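Local coordinates for protein glycoside Hydrolase (PDB 5TA0) that probably hydrolyses agarose as a family 86 glycoside hydrolase, here an engineered variant holding a neoagaro-oligosaccharide in its binding cleft, at residues A[204-209]-A[247-252]; A[144-149]-A[219-224]. One frame throughout, in Å; residues are numbered along the deposited sequence. Where two conformers were deposited one is given.

Contact 1 (A[204-209]-A[247-252]). With AAL (3,6-anhydro-alpha-L-galactopyranose), chain C; GAL (beta-D-galactopyranose), chain B.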
ATOM      1  N   PRO A 204     -13.919   0.608  -9.075  1.00  6.20           N
ATOM      2  CA  PRO A 204     -15.038   0.440  -9.986  1.00  6.47           C
ATOM      3  C   PRO A 204     -16.060  -0.613  -9.607  1.00  6.71           C
ATOM      4  O   PRO A 204     -17.247  -0.409  -9.872  1.00  6.80           O
ATOM      5  CB  PRO A 204     -14.369   0.118 -11.319  1.00  6.37           C
ATOM      6  CG  PRO A 204     -13.064  -0.542 -10.931  1.00  6.40           C
ATOM      7  CD  PRO A 204     -12.639   0.240  -9.704  1.00  6.16           C
ATOM      8  N   LEU A 205     -15.626  -1.738  -9.051  1.00  6.75           N
ATOM      9  CA  LEU A 205     -16.556  -2.795  -8.658  1.00  7.23           C
ATOM     10  C   LEU A 205     -17.375  -2.439  -7.449  1.00  7.57           C
ATOM     11  O   LEU A 205     -18.478  -2.960  -7.308  1.00  8.00           O
ATOM     12  CB  LEU A 205     -15.881  -4.163  -8.519  1.00  7.42           C
ATOM     13  CG  LEU A 205     -15.323  -4.699  -9.852  1.00  7.80           C
ATOM     14  CD1 LEU A 205     -14.732  -6.083  -9.630  1.00  7.92           C
ATOM     15  CD2 LEU A 205     -16.360  -4.747 -10.974  1.00  8.41           C
ATOM     16  N   TRP A 206     -16.902  -1.518  -6.618  1.00  7.57           N
ATOM     17  CA  TRP A 206     -17.751  -0.953  -5.588  1.00  8.01           C
ATOM     18  C   TRP A 206     -19.007  -0.346  -6.231  1.00  7.98           C
ATOM     19  O   TRP A 206     -20.137  -0.664  -5.835  1.00  8.10           O
ATOM     20  CB  TRP A 206     -17.007   0.078  -4.739  1.00  8.52           C
ATOM     21  CG  TRP A 206     -17.902   0.734  -3.734  1.00  9.11           C
ATOM     22  CD1 TRP A 206     -18.382   1.991  -3.784  1.00  9.54           C
ATOM     23  CD2 TRP A 206     -18.475   0.128  -2.564  1.00  9.32           C
ATOM     24  NE1 TRP A 206     -19.222   2.227  -2.717  1.00  9.99           N
ATOM     25  CE2 TRP A 206     -19.309   1.095  -1.963  1.00  9.65           C
ATOM     26  CE3 TRP A 206     -18.401  -1.148  -1.994  1.00  9.63           C
ATOM     27  CZ2 TRP A 206     -20.042   0.827  -0.785  1.00  9.96           C
ATOM     28  CZ3 TRP A 206     -19.123  -1.405  -0.812  1.00  9.75           C
ATOM     29  CH2 TRP A 206     -19.923  -0.424  -0.233  1.00 10.00           C
ATOM     30  N   ASP A 207     -18.827   0.521  -7.227  1.00  8.13           N
ATOM     31  CA  ASP A 207     -19.998   1.126  -7.883  1.00  8.79           C
ATOM     32  C   ASP A 207     -20.779   0.148  -8.762  1.00  8.25           C
ATOM     33  O   ASP A 207     -22.012   0.218  -8.816  1.00  8.24           O
ATOM     34  CB  ASP A 207     -19.579   2.347  -8.710  1.00  9.90           C
ATOM     35  CG  ASP A 207     -19.554   3.617  -7.906  1.00 11.83           C
ATOM     36  OD1 ASP A 207     -20.542   4.362  -7.960  1.00 16.25           O
ATOM     37  OD2 ASP A 207     -18.570   3.905  -7.251  1.00 14.42           O
ATOM     38  N   ILE A 208     -20.099  -0.726  -9.483  1.00  7.57           N
ATOM     39  CA  ILE A 208     -20.754  -1.636 -10.431  1.00  7.51           C
ATOM     40  C   ILE A 208     -21.533  -2.740  -9.726  1.00  7.81           C
ATOM     41  O   ILE A 208     -22.622  -3.116 -10.194  1.00  8.13           O
ATOM     42  CB  ILE A 208     -19.726  -2.243 -11.423  1.00  7.45           C
ATOM     43  CG1 ILE A 208     -19.327  -1.174 -12.415  1.00  7.63           C
ATOM     44  CG2 ILE A 208     -20.216  -3.515 -12.121  1.00  7.71           C
ATOM     45  CD1 ILE A 208     -18.083  -1.511 -13.213  1.00  7.78           C
ATOM     46  N   TYR A 209     -20.981  -3.280  -8.650  1.00  7.95           N
ATOM     47  CA  TYR A 209     -21.469  -4.543  -8.091  1.00  8.92           C
ATOM     48  C   TYR A 209     -21.821  -4.537  -6.626  1.00  8.78           C
ATOM     49  O   TYR A 209     -22.813  -5.166  -6.250  1.00  9.27           O
ATOM     50  CB  TYR A 209     -20.456  -5.672  -8.335  1.00  9.93           C
ATOM     51  CG  TYR A 209     -21.170  -6.954  -8.572  1.00 11.47           C
ATOM     52  CD1 TYR A 209     -21.536  -7.795  -7.520  1.00 12.21           C
ATOM     53  CD2 TYR A 209     -21.582  -7.278  -9.861  1.00 13.13           C
ATOM     54  CE1 TYR A 209     -22.267  -8.962  -7.762  1.00 14.52           C
ATOM     55  CE2 TYR A 209     -22.284  -8.419 -10.113  1.00 14.87           C
ATOM     56  CZ  TYR A 209     -22.632  -9.245  -9.085  1.00 15.19           C
ATOM     57  OH  TYR A 209     -23.328 -10.379  -9.405  1.00 21.31           O
ATOM     58  N   THR A 247      -8.775  -1.614  -6.779  1.00  6.26           N
ATOM     59  CA  THR A 247      -9.798  -2.358  -6.040  1.00  6.38           C
ATOM     60  C   THR A 247     -10.106  -1.771  -4.667  1.00  6.30           C
ATOM     61  O   THR A 247      -9.218  -1.617  -3.846  1.00  6.27           O
ATOM     62  CB  THR A 247      -9.275  -3.795  -5.866  1.00  6.37           C
ATOM     63  OG1 THR A 247      -8.787  -4.253  -7.145  1.00  6.25           O
ATOM     64  CG2 THR A 247     -10.345  -4.726  -5.301  1.00  6.75           C
ATOM     65  N   ALA A 248     -11.373  -1.532  -4.376  1.00  6.20           N
ATOM     66  CA  ALA A 248     -11.802  -1.022  -3.071  1.00  6.57           C
ATOM     67  C   ALA A 248     -11.539  -1.990  -1.935  1.00  6.69           C
ATOM     68  O   ALA A 248     -11.043  -1.564  -0.873  1.00  7.04           O
ATOM     69  CB  ALA A 248     -13.284  -0.646  -3.092  1.00  6.63           C
ATOM     70  N   PHE A 249     -11.870  -3.268  -2.165  1.00  6.98           N
ATOM     71  CA  PHE A 249     -11.872  -4.297  -1.118  1.00  7.28           C
ATOM     72  C   PHE A 249     -11.459  -5.624  -1.726  1.00  7.16           C
ATOM     73  O   PHE A 249     -12.299  -6.409  -2.135  1.00  7.24           O
ATOM     74  CB  PHE A 249     -13.273  -4.413  -0.464  1.00  7.44           C
ATOM     75  CG  PHE A 249     -13.726  -3.147   0.186  1.00  7.89           C
ATOM     76  CD1 PHE A 249     -13.085  -2.664   1.311  1.00  8.39           C
ATOM     77  CD2 PHE A 249     -14.737  -2.361  -0.396  1.00  8.01           C
ATOM     78  CE1 PHE A 249     -13.462  -1.449   1.884  1.00  8.65           C
ATOM     79  CE2 PHE A 249     -15.112  -1.153   0.188  1.00  8.41           C
ATOM     80  CZ  PHE A 249     -14.468  -0.693   1.326  1.00  8.66           C
ATOM     81  N   PRO A 250     -10.136  -5.872  -1.856  1.00  6.90           N
ATOM     82  CA  PRO A 250      -9.637  -7.123  -2.452  1.00  7.07           C
ATOM     83  C   PRO A 250      -9.775  -8.243  -1.444  1.00  7.54           C
ATOM     84  O   PRO A 250      -8.949  -8.358  -0.532  1.00  7.85           O
ATOM     85  CB  PRO A 250      -8.152  -6.803  -2.800  1.00  7.22           C
ATOM     86  CG  PRO A 250      -7.788  -5.752  -1.840  1.00  7.25           C
ATOM     87  CD  PRO A 250      -9.031  -4.941  -1.538  1.00  7.11           C
ATOM     88  N   ASP A 251     -10.861  -9.005  -1.570  1.00  8.04           N
ATOM     89  CA  ASP A 251     -11.326  -9.967  -0.570  1.00  8.50           C
ATOM     90  C   ASP A 251     -11.429 -11.355  -1.202  1.00  8.19           C
ATOM     91  O   ASP A 251     -12.521 -11.871  -1.481  1.00  8.92           O
ATOM     92  CB  ASP A 251     -12.682  -9.516  -0.012  1.00  9.30           C
ATOM     93  CG  ASP A 251     -12.615  -8.203   0.771  1.00 10.16           C
ATOM     94  OD1 ASP A 251     -11.518  -7.748   1.108  1.00 10.99           O
ATOM     95  OD2 ASP A 251     -13.692  -7.642   1.093  1.00 12.09           O
ATOM     96  N   PHE A 252     -10.289 -11.985  -1.416  1.00  8.05           N
ATOM     97  CA  PHE A 252     -10.194 -13.071  -2.383  1.00  7.92           C
ATOM     98  C   PHE A 252     -10.887 -14.361  -1.955  1.00  7.93           C
ATOM     99  O   PHE A 252     -11.370 -15.130  -2.813  1.00  8.59           O
ATOM    100  CB  PHE A 252      -8.728 -13.357  -2.680  1.00  7.66           C
ATOM    101  CG  PHE A 252      -7.990 -12.222  -3.354  1.00  7.45           C
ATOM    102  CD1 PHE A 252      -8.642 -11.140  -3.944  1.00  7.74           C
ATOM    103  CD2 PHE A 252      -6.604 -12.272  -3.392  1.00  7.26           C
ATOM    104  CE1 PHE A 252      -7.928 -10.165  -4.594  1.00  7.41           C
ATOM    105  CE2 PHE A 252      -5.894 -11.281  -4.035  1.00  7.63           C
ATOM    106  CZ  PHE A 252      -6.550 -10.221  -4.623  1.00  7.56           C
TER
HETATM  107  C1  AAL C   2     -17.497   2.579   1.637  1.00 20.77           C
HETATM  108  C2  AAL C   2     -17.697   4.089   1.504  1.00 21.83           C
HETATM  109  C3  AAL C   2     -16.895   4.567   0.321  1.00 21.13           C
HETATM  110  C4  AAL C   2     -15.432   4.275   0.503  1.00 21.49           C
HETATM  111  C5  AAL C   2     -15.467   2.791   0.281  1.00 20.39           C
HETATM  112  C6  AAL C   2     -16.310   2.687  -0.967  1.00 19.54           C
HETATM  113  O2  AAL C   2     -17.260   4.771   2.687  1.00 22.06           O
HETATM  114  O3  AAL C   2     -17.253   3.774  -0.828  1.00 20.95           O
HETATM  115  O4  AAL C   2     -14.720   4.879  -0.553  1.00 23.12           O
HETATM  116  O5  AAL C   2     -16.125   2.210   1.410  1.00 18.88           O
HETATM  117  C1  GAL B   1     -20.043  -0.345   4.632  1.00 22.38           C
HETATM  118  C2  GAL B   1     -19.405   0.994   4.330  1.00 21.70           C
HETATM  119  C3  GAL B   1     -18.605   0.951   3.032  1.00 20.38           C
HETATM  120  C4  GAL B   1     -17.662  -0.244   3.019  1.00 19.86           C
HETATM  121  C5  GAL B   1     -18.448  -1.516   3.309  1.00 21.07           C
HETATM  122  C6  GAL B   1     -17.569  -2.750   3.240  1.00 21.53           C
HETATM  123  O1  GAL B   1     -20.695  -0.349   5.917  1.00 25.69           O
HETATM  124  O2  GAL B   1     -20.396   2.009   4.191  1.00 24.04           O
HETATM  125  O3  GAL B   1     -17.925   2.208   2.949  1.00 20.87           O
HETATM  126  O4  GAL B   1     -16.635  -0.097   4.011  1.00 17.90           O
HETATM  127  O5  GAL B   1     -19.041  -1.374   4.608  1.00 22.45           O
HETATM  128  O6  GAL B   1     -18.352  -3.920   3.481  1.00 22.75           O
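Trp-206 and Phe-249 meet as an offset edge-to-face pair in the glycan pocket, which lies at the C-terminal ends of the strands of the enzyme's parallel α/β barrel. The edge of the phenylalanine is turned toward the indole face, with the planes at 69° and Trp-206 CE3 to Phe-249 CE2 at 3.9 Å. On that same side of the indole plane lies the anhydrogalactose, its C6 3.4 Å above the Trp-206 ring and offset toward the rim. Trp-206 NE1 comes within 3.1 Å of the sugar's bridging O3, an approach over the face. Phe-249 meets this sugar with its edge: ring oxygen O5 lies in the plane of the benzene ring, 3.3 Å from CZ. The galactose spans both aromatics, C3 being 3.8 Å from Trp-206 CH2 while C6 sits over a face of Phe-249; Gln-329 and His-331 bind it by hydrogen bonds. Replacing Trp-206 with an alanine would probably strip the anhydro bridge of its flat platform and leave the edge of Phe-249 without its aromatic mate. Behind the rings, Trp-206 CB packs on Ala-248 CB at 4.1 Å. With CG anti to the backbone N (chi1 176°), the indole projects from helix 204-210 into the cleft. This helix follows strand 197-199, and the loop carrying Phe-249 leaves the neighbouring strand 242-247, so adjacent barrel strands each supply one aromatic. The loop is fixed from outside: Thr-247 OG1 is hydrogen-bonded to Trp-264, and Phe-249 O to Arg-259. Farther along, Arg-295 donates from NH1 to Pro-250 O and makes a salt bridge through NH2 with Asp-251 OD1, bringing its guanidinium to two acceptors that are 3.1 Å apart.

Contact 2 (A[144-149]-A[219-224]). With SO4 (sulfate ion), chain G.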
ATOM      1  N   PRO A 144     -18.436  10.581 -14.112  1.00  8.01           N
ATOM      2  CA  PRO A 144     -19.147   9.915 -15.193  1.00  7.92           C
ATOM      3  C   PRO A 144     -18.231   9.178 -16.184  1.00  7.21           C
ATOM      4  O   PRO A 144     -18.653   8.808 -17.263  1.00  7.75           O
ATOM      5  CB  PRO A 144     -19.881  11.094 -15.849  1.00  8.28           C
ATOM      6  CG  PRO A 144     -18.938  12.224 -15.681  1.00  8.31           C
ATOM      7  CD  PRO A 144     -18.207  12.010 -14.393  1.00  8.33           C
ATOM      8  N   PHE A 145     -16.978   8.939 -15.800  1.00  6.70           N
ATOM      9  CA  PHE A 145     -15.975   8.305 -16.683  1.00  6.61           C
ATOM     10  C   PHE A 145     -16.391   6.912 -17.161  1.00  6.56           C
ATOM     11  O   PHE A 145     -16.188   6.580 -18.336  1.00  6.60           O
ATOM     12  CB  PHE A 145     -14.613   8.253 -15.955  1.00  6.34           C
ATOM     13  CG  PHE A 145     -13.474   7.733 -16.803  1.00  6.55           C
ATOM     14  CD1 PHE A 145     -12.980   8.471 -17.858  1.00  6.79           C
ATOM     15  CD2 PHE A 145     -12.909   6.509 -16.540  1.00  6.66           C
ATOM     16  CE1 PHE A 145     -11.909   8.011 -18.616  1.00  6.75           C
ATOM     17  CE2 PHE A 145     -11.837   6.046 -17.303  1.00  6.87           C
ATOM     18  CZ  PHE A 145     -11.347   6.792 -18.341  1.00  6.86           C
ATOM     19  N   TYR A 146     -16.954   6.079 -16.282  1.00  6.28           N
ATOM     20  CA  TYR A 146     -17.399   4.745 -16.703  1.00  6.61           C
ATOM     21  C   TYR A 146     -18.673   4.919 -17.542  1.00  7.11           C
ATOM     22  O   TYR A 146     -19.605   5.547 -17.086  1.00  7.40           O
ATOM     23  CB  TYR A 146     -17.707   3.814 -15.549  1.00  6.85           C
ATOM     24  CG  TYR A 146     -17.837   2.374 -15.968  1.00  6.68           C
ATOM     25  CD1 TYR A 146     -16.744   1.680 -16.470  1.00  6.80           C
ATOM     26  CD2 TYR A 146     -19.044   1.687 -15.897  1.00  6.83           C
ATOM     27  CE1 TYR A 146     -16.843   0.347 -16.844  1.00  7.12           C
ATOM     28  CE2 TYR A 146     -19.129   0.347 -16.256  1.00  7.24           C
ATOM     29  CZ  TYR A 146     -18.020  -0.308 -16.736  1.00  7.57           C
ATOM     30  OH  TYR A 146     -18.077  -1.633 -17.112  1.00  8.28           O
ATOM     31  N   PRO A 147     -18.673   4.405 -18.776  1.00  7.55           N
ATOM     32  CA  PRO A 147     -19.769   4.765 -19.690  1.00  8.25           C
ATOM     33  C   PRO A 147     -21.001   3.894 -19.491  1.00  8.55           C
ATOM     34  O   PRO A 147     -21.240   2.958 -20.252  1.00 10.27           O
ATOM     35  CB  PRO A 147     -19.116   4.635 -21.075  1.00  8.70           C
ATOM     36  CG  PRO A 147     -18.039   3.630 -20.893  1.00  8.18           C
ATOM     37  CD  PRO A 147     -17.566   3.734 -19.480  1.00  7.97           C
ATOM     38  N   ASP A 148     -21.764   4.214 -18.442  1.00  8.48           N
ATOM     39  CA  ASP A 148     -22.997   3.509 -18.065  1.00  8.70           C
ATOM     40  C   ASP A 148     -24.250   4.330 -18.364  1.00  8.75           C
ATOM     41  O   ASP A 148     -25.325   4.013 -17.871  1.00  9.59           O
ATOM     42  CB  ASP A 148     -22.958   3.123 -16.584  1.00  9.44           C
ATOM     43  CG  ASP A 148     -22.898   4.322 -15.655  1.00  9.67           C
ATOM     44  OD1 ASP A 148     -22.764   4.125 -14.426  1.00 11.53           O
ATOM     45  OD2 ASP A 148     -22.947   5.487 -16.112  1.00  9.09           O
ATOM     46  N   GLY A 149     -24.114   5.402 -19.143  1.00  8.37           N
ATOM     47  CA  GLY A 149     -25.241   6.284 -19.459  1.00  8.55           C
ATOM     48  C   GLY A 149     -25.316   7.520 -18.560  1.00  8.44           C
ATOM     49  O   GLY A 149     -26.177   8.366 -18.777  1.00  8.52           O
ATOM     50  N   ILE A 219     -18.909  -7.714 -14.774  1.00  7.86           N
ATOM     51  CA  ILE A 219     -17.608  -7.531 -14.144  1.00  8.32           C
ATOM     52  C   ILE A 219     -16.505  -7.628 -15.201  1.00  7.91           C
ATOM     53  O   ILE A 219     -15.577  -6.779 -15.222  1.00  8.15           O
ATOM     54  CB  ILE A 219     -17.420  -8.590 -13.041  1.00  8.72           C
ATOM     55  CG1 ILE A 219     -18.369  -8.306 -11.877  1.00  9.34           C
ATOM     56  CG2 ILE A 219     -15.975  -8.673 -12.577  1.00  8.98           C
ATOM     57  CD1 ILE A 219     -18.472  -9.430 -10.871  1.00 10.01           C
ATOM     58  N   THR A 220     -16.548  -8.616 -16.090  1.00  7.77           N
ATOM     59  CA  THR A 220     -15.499  -8.730 -17.086  1.00  8.26           C
ATOM     60  C   THR A 220     -15.492  -7.582 -18.114  1.00  7.96           C
ATOM     61  O   THR A 220     -14.442  -7.254 -18.679  1.00  7.95           O
ATOM     62  CB  THR A 220     -15.460 -10.101 -17.765  1.00  8.80           C
ATOM     63  OG1 THR A 220     -16.648 -10.344 -18.509  1.00  9.03           O
ATOM     64  CG2 THR A 220     -15.267 -11.214 -16.762  1.00  9.51           C
ATOM     65  N   LYS A 221     -16.648  -6.971 -18.365  1.00  7.67           N
ATOM     66  CA  LYS A 221     -16.697  -5.797 -19.219  1.00  7.73           C
ATOM     67  C   LYS A 221     -15.814  -4.667 -18.661  1.00  7.40           C
ATOM     68  O   LYS A 221     -15.146  -3.974 -19.427  1.00  6.98           O
ATOM     69  CB  LYS A 221     -18.136  -5.331 -19.379  1.00  8.81           C
ATOM     70  CG  LYS A 221     -18.356  -4.237 -20.400  1.00  9.80           C
ATOM     71  CD  LYS A 221     -19.828  -3.831 -20.438  1.00 11.71           C
ATOM     72  CE  LYS A 221     -20.163  -2.991 -21.641  1.00 12.69           C
ATOM     73  NZ  LYS A 221     -21.488  -2.307 -21.487  1.00 14.52           N
ATOM     74  N   LEU A 222     -15.828  -4.476 -17.350  0.50  7.17           N
ATOM     75  CA  LEU A 222     -14.954  -3.493 -16.715  0.50  7.57           C
ATOM     76  C   LEU A 222     -13.483  -3.842 -16.941  0.50  7.61           C
ATOM     77  O   LEU A 222     -12.643  -2.969 -17.211  0.50  7.37           O
ATOM     78  CB  LEU A 222     -15.241  -3.418 -15.228  0.50  7.70           C
ATOM     79  CG  LEU A 222     -14.143  -2.737 -14.420  0.50  7.76           C
ATOM     80  CD1 LEU A 222     -14.214  -1.227 -14.588  0.50  7.89           C
ATOM     81  CD2 LEU A 222     -14.265  -3.156 -12.974  0.50  8.00           C
ATOM     82  N   PHE A 223     -13.158  -5.132 -16.874  1.00  7.67           N
ATOM     83  CA  PHE A 223     -11.769  -5.532 -17.145  1.00  7.73           C
ATOM     84  C   PHE A 223     -11.356  -5.257 -18.592  1.00  8.27           C
ATOM     85  O   PHE A 223     -10.250  -4.745 -18.843  1.00  8.96           O
ATOM     86  CB  PHE A 223     -11.557  -6.988 -16.698  1.00  7.66           C
ATOM     87  CG  PHE A 223     -11.858  -7.226 -15.257  1.00  7.40           C
ATOM     88  CD1 PHE A 223     -11.728  -6.216 -14.294  1.00  7.68           C
ATOM     89  CD2 PHE A 223     -12.284  -8.478 -14.818  1.00  7.26           C
ATOM     90  CE1 PHE A 223     -11.996  -6.453 -12.975  1.00  7.52           C
ATOM     91  CE2 PHE A 223     -12.551  -8.719 -13.488  1.00  7.48           C
ATOM     92  CZ  PHE A 223     -12.409  -7.698 -12.554  1.00  7.68           C
ATOM     93  N   GLU A 224     -12.244  -5.590 -19.548  0.50  8.78           N
ATOM     94  CA  GLU A 224     -12.014  -5.285 -20.968  0.50  9.25           C
ATOM     95  C   GLU A 224     -11.793  -3.783 -21.134  0.50  8.43           C
ATOM     96  O   GLU A 224     -10.873  -3.366 -21.839  0.50  8.74           O
ATOM     97  CB  GLU A 224     -13.189  -5.726 -21.892  0.50 10.48           C
ATOM     98  CG  GLU A 224     -13.257  -7.220 -22.249  0.50 11.98           C
ATOM     99  CD  GLU A 224     -14.411  -7.632 -23.187  0.70 14.61           C
ATOM    100  OE1 GLU A 224     -14.916  -6.791 -23.960  0.70 17.73           O
ATOM    101  OE2 GLU A 224     -14.805  -8.800 -23.071  0.70 17.22           O
TER
HETATM  102  S   SO4 G 704     -23.388  -3.841 -18.941  1.00 24.08           S
HETATM  103  O1  SO4 G 704     -22.314  -2.904 -18.441  1.00 21.23           O
HETATM  104  O2  SO4 G 704     -23.176  -5.185 -18.304  1.00 20.00           O
HETATM  105  O3  SO4 G 704     -24.753  -3.323 -18.598  1.00 24.24           O
HETATM  106  O4  SO4 G 704     -23.296  -4.093 -20.424  1.00 22.86           O
HETATM  107  O   HOH W   1     -22.069   0.320 -20.094  1.00 23.69           O
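The ring of Tyr-146 meets Leu-222 obliquely, Tyr-146 CE1 lying 3.8 Å from Leu-222 CD1 in one of the leucine's two conformers. Two other aromatics border the same ring: Phe-225 edge-to-face, and Phe-142 with its plane tilted by about 30°. On the helix side, the ring of Phe-223 carries the carbonyl oxygen of Ile-219 over its centre, 3.7 Å above the plane, and meets the rings of Tyr-245 and Phe-267. A chi1 of -166°, which sets CG opposite the backbone N, carries the Tyr-146 ring across to the helix backbone, where its OH stands 3.6 Å from Leu-222 N without a hydrogen bond. The contact belongs to the outer layer of the α/β barrel: the loop after strand 134-140 packs against helix 219-236, which precedes the fifth strand, 242-247. Pro-147 centres an inverse gamma turn in that loop, and Pro-147 O accepts a hydrogen bond from a water oxygen 2.8 Å away. The water in turn accepts from Lys-221 NZ at 3.0 Å, so one solvent molecule joins loop and helix. Lys-221, fully extended, also donates from NZ to O4 of a sulfate at 2.8 Å and weakly to its O1 at 3.2 Å. This ion, probably from the crystallisation liquor, is held as well by Ser-218 N, while Phe-168 makes a cation-pi contact with the lysine.

How the contacts relate
Both contacts hang on the same part of the barrel: helices 204-210 and 219-236 follow each other in the chain, and the segments of the two contacts alternate along it. Their centres are about 13 Å apart. Contact 1 faces the cleft and lies nearer the centre of the chain, about 16 Å away against about 25 Å for contact 2 on the outer layer. Each has a buried hydrophobic part, but aromatic rings serve sugar in the first, whereas in the second a tyrosine and a leucine pack beside a partly exposed lysine that binds water and sulfate. Ile-208 CD1 joins the two, packing on Tyr-146 CE2 at 3.7 Å, and Leu-222 packs against Pro-204 and Leu-205.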